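Local coordinates for protein polyketide biosynthesis 3-hydroxy-3-methylglutaryl-ACP synthase PksG (PDB 4YXT) that catalyses the aldol condensation of an acetyl group on an acyl carrier protein with a beta-ketothioester intermediate during synthesis of the antibiotic bacillaene, at residues 360-363 with 364-368. The protein carries 1 engineered substitution. Residues are numbered along the deposited sequence; the frame is centred on the assembly and turned at random.
Sequences YQLS and MEEYE
With chi1 at 66°, Ser-363 holds OG between its own N and carbonyl carbon, facing the first turn of the helix that follows. Glu-366 sends its side chain back to meet it: CG lies beside the backbone N (chi1 -77°), and the chain then runs extended to the carboxylate. Glu-366 N donates to Ser-363 OG at 2.9 Å. In return, Ser-363 N gives a nearly straight bond of 2.9 Å to Glu-366 OE1, on the lone pair turned away from OE2. This exchange is a capping box, with Ser-363 as the N-cap of helix 364-370. It satisfies amides that the helix start leaves without backbone acceptors. Ser-363 OG also donates to Glu-366 OE1, at 3.2 Å and from above the carboxylate plane, so two donors grip that oxygen. Glu-366 OE2 lies at the edge of the Tyr-360 ring, in its plane, and takes a weak bond from Tyr-360 OH at 3.3 Å. The first helical backbone bond runs from Tyr-367 N to Ser-363 O, 2.8 Å. Beside the cap, Leu-362 CD1 packs on Tyr-367 CB at 4.2 Å, and both side chains touch Leu-18 of strand 16-19. Tyr-367 OH bonds to Lys-42 and Glu-165.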
loop_
_atom_site.group_PDB
_atom_site.type_symbol
_atom_site.label_atom_id
_atom_site.label_comp_id
_atom_site.label_asym_id
_atom_site.label_seq_id
_atom_site.Cartn_x
_atom_site.Cartn_y
_atom_site.Cartn_z
ATOM N N TYR A 360 -31.756 -1.459 0.516
ATOM C CA TYR A 360 -32.716 -2.218 1.293
ATOM C C TYR A 360 -32.536 -2.001 2.767
ATOM O O TYR A 360 -31.436 -2.188 3.307
ATOM C CB TYR A 360 -32.506 -3.691 1.010
ATOM C CG TYR A 360 -33.484 -4.638 1.658
ATOM C CD1 TYR A 360 -34.638 -5.028 0.993
ATOM C CD2 TYR A 360 -33.219 -5.199 2.886
ATOM C CE1 TYR A 360 -35.518 -5.927 1.559
ATOM C CE2 TYR A 360 -34.080 -6.096 3.458
ATOM C CZ TYR A 360 -35.238 -6.456 2.799
ATOM O OH TYR A 360 -36.105 -7.365 3.383
ATOM N N GLN A 361 -33.636 -1.669 3.439
ATOM C CA GLN A 361 -33.617 -1.445 4.880
ATOM C C GLN A 361 -33.712 -2.733 5.714
ATOM O O GLN A 361 -34.670 -3.473 5.603
ATOM C CB GLN A 361 -34.767 -0.535 5.277
ATOM C CG GLN A 361 -34.851 -0.380 6.786
ATOM C CD GLN A 361 -35.533 0.891 7.216
ATOM O OE1 GLN A 361 -36.028 1.652 6.397
ATOM N NE2 GLN A 361 -35.558 1.128 8.505
ATOM N N LEU A 362 -32.736 -2.966 6.582
ATOM C CA LEU A 362 -32.760 -4.113 7.451
ATOM C C LEU A 362 -33.669 -3.897 8.668
ATOM O O LEU A 362 -33.758 -2.803 9.206
ATOM C CB LEU A 362 -31.350 -4.437 7.945
ATOM C CG LEU A 362 -30.295 -4.808 6.920
ATOM C CD1 LEU A 362 -28.967 -4.915 7.646
ATOM C CD2 LEU A 362 -30.599 -6.117 6.185
ATOM N N SER A 363 -34.307 -4.964 9.127
ATOM C CA SER A 363 -34.976 -4.953 10.420
ATOM C C SER A 363 -33.954 -5.337 11.487
ATOM O O SER A 363 -32.917 -5.935 11.188
ATOM C CB SER A 363 -36.049 -6.020 10.436
ATOM O OG SER A 363 -35.429 -7.313 10.356
ATOM N N MET A 364 -34.287 -5.055 12.742
ATOM C CA MET A 364 -33.429 -5.434 13.854
ATOM C C MET A 364 -33.261 -6.942 13.979
ATOM O O MET A 364 -32.240 -7.402 14.479
ATOM C CB MET A 364 -33.961 -4.855 15.174
ATOM C CG MET A 364 -33.813 -3.346 15.276
ATOM S SD MET A 364 -32.090 -2.793 15.150
ATOM C CE MET A 364 -32.450 -1.105 14.696
ATOM N N GLU A 365 -34.243 -7.721 13.530
ATOM C CA GLU A 365 -34.067 -9.160 13.557
ATOM C C GLU A 365 -33.077 -9.517 12.441
ATOM O O GLU A 365 -32.162 -10.299 12.673
ATOM C CB GLU A 365 -35.394 -9.943 13.463
ATOM C CG GLU A 365 -35.738 -10.776 14.714
ATOM C CD GLU A 365 -36.532 -10.029 15.804
ATOM O OE1 GLU A 365 -36.970 -8.879 15.556
ATOM O OE2 GLU A 365 -36.736 -10.592 16.921
ATOM N N GLU A 366 -33.236 -8.936 11.251
ATOM C CA GLU A 366 -32.257 -9.196 10.175
ATOM C C GLU A 366 -30.830 -8.784 10.567
ATOM O O GLU A 366 -29.876 -9.520 10.332
ATOM C CB GLU A 366 -32.659 -8.487 8.875
ATOM C CG GLU A 366 -33.779 -9.190 8.133
ATOM C CD GLU A 366 -34.426 -8.335 7.070
ATOM O OE1 GLU A 366 -34.610 -7.121 7.263
ATOM O OE2 GLU A 366 -34.785 -8.891 6.032
ATOM N N TYR A 367 -30.712 -7.627 11.200
ATOM C CA TYR A 367 -29.423 -7.040 11.487
ATOM C C TYR A 367 -28.711 -7.773 12.646
ATOM O O TYR A 367 -27.488 -7.964 12.617
ATOM C CB TYR A 367 -29.586 -5.546 11.756
ATOM C CG TYR A 367 -28.340 -4.940 12.332
ATOM C CD1 TYR A 367 -27.207 -4.721 11.532
ATOM C CD2 TYR A 367 -28.269 -4.615 13.670
ATOM C CE1 TYR A 367 -26.054 -4.189 12.064
ATOM C CE2 TYR A 367 -27.115 -4.090 14.209
ATOM C CZ TYR A 367 -26.010 -3.883 13.400
ATOM O OH TYR A 367 -24.882 -3.339 13.958
ATOM N N GLU A 368 -29.480 -8.217 13.638
ATOM C CA GLU A 368 -28.936 -8.945 14.791
ATOM C C GLU A 368 -28.469 -10.357 14.389
ATOM O O GLU A 368 -27.634 -10.978 15.075
ATOM C CB GLU A 368 -29.998 -9.017 15.905
ATOM C CG GLU A 368 -29.483 -9.330 17.308
ATOM C CD GLU A 368 -29.049 -8.096 18.092
ATOM O OE1 GLU A 368 -29.835 -7.124 18.183
ATOM O OE2 GLU A 368 -27.923 -8.115 18.635
#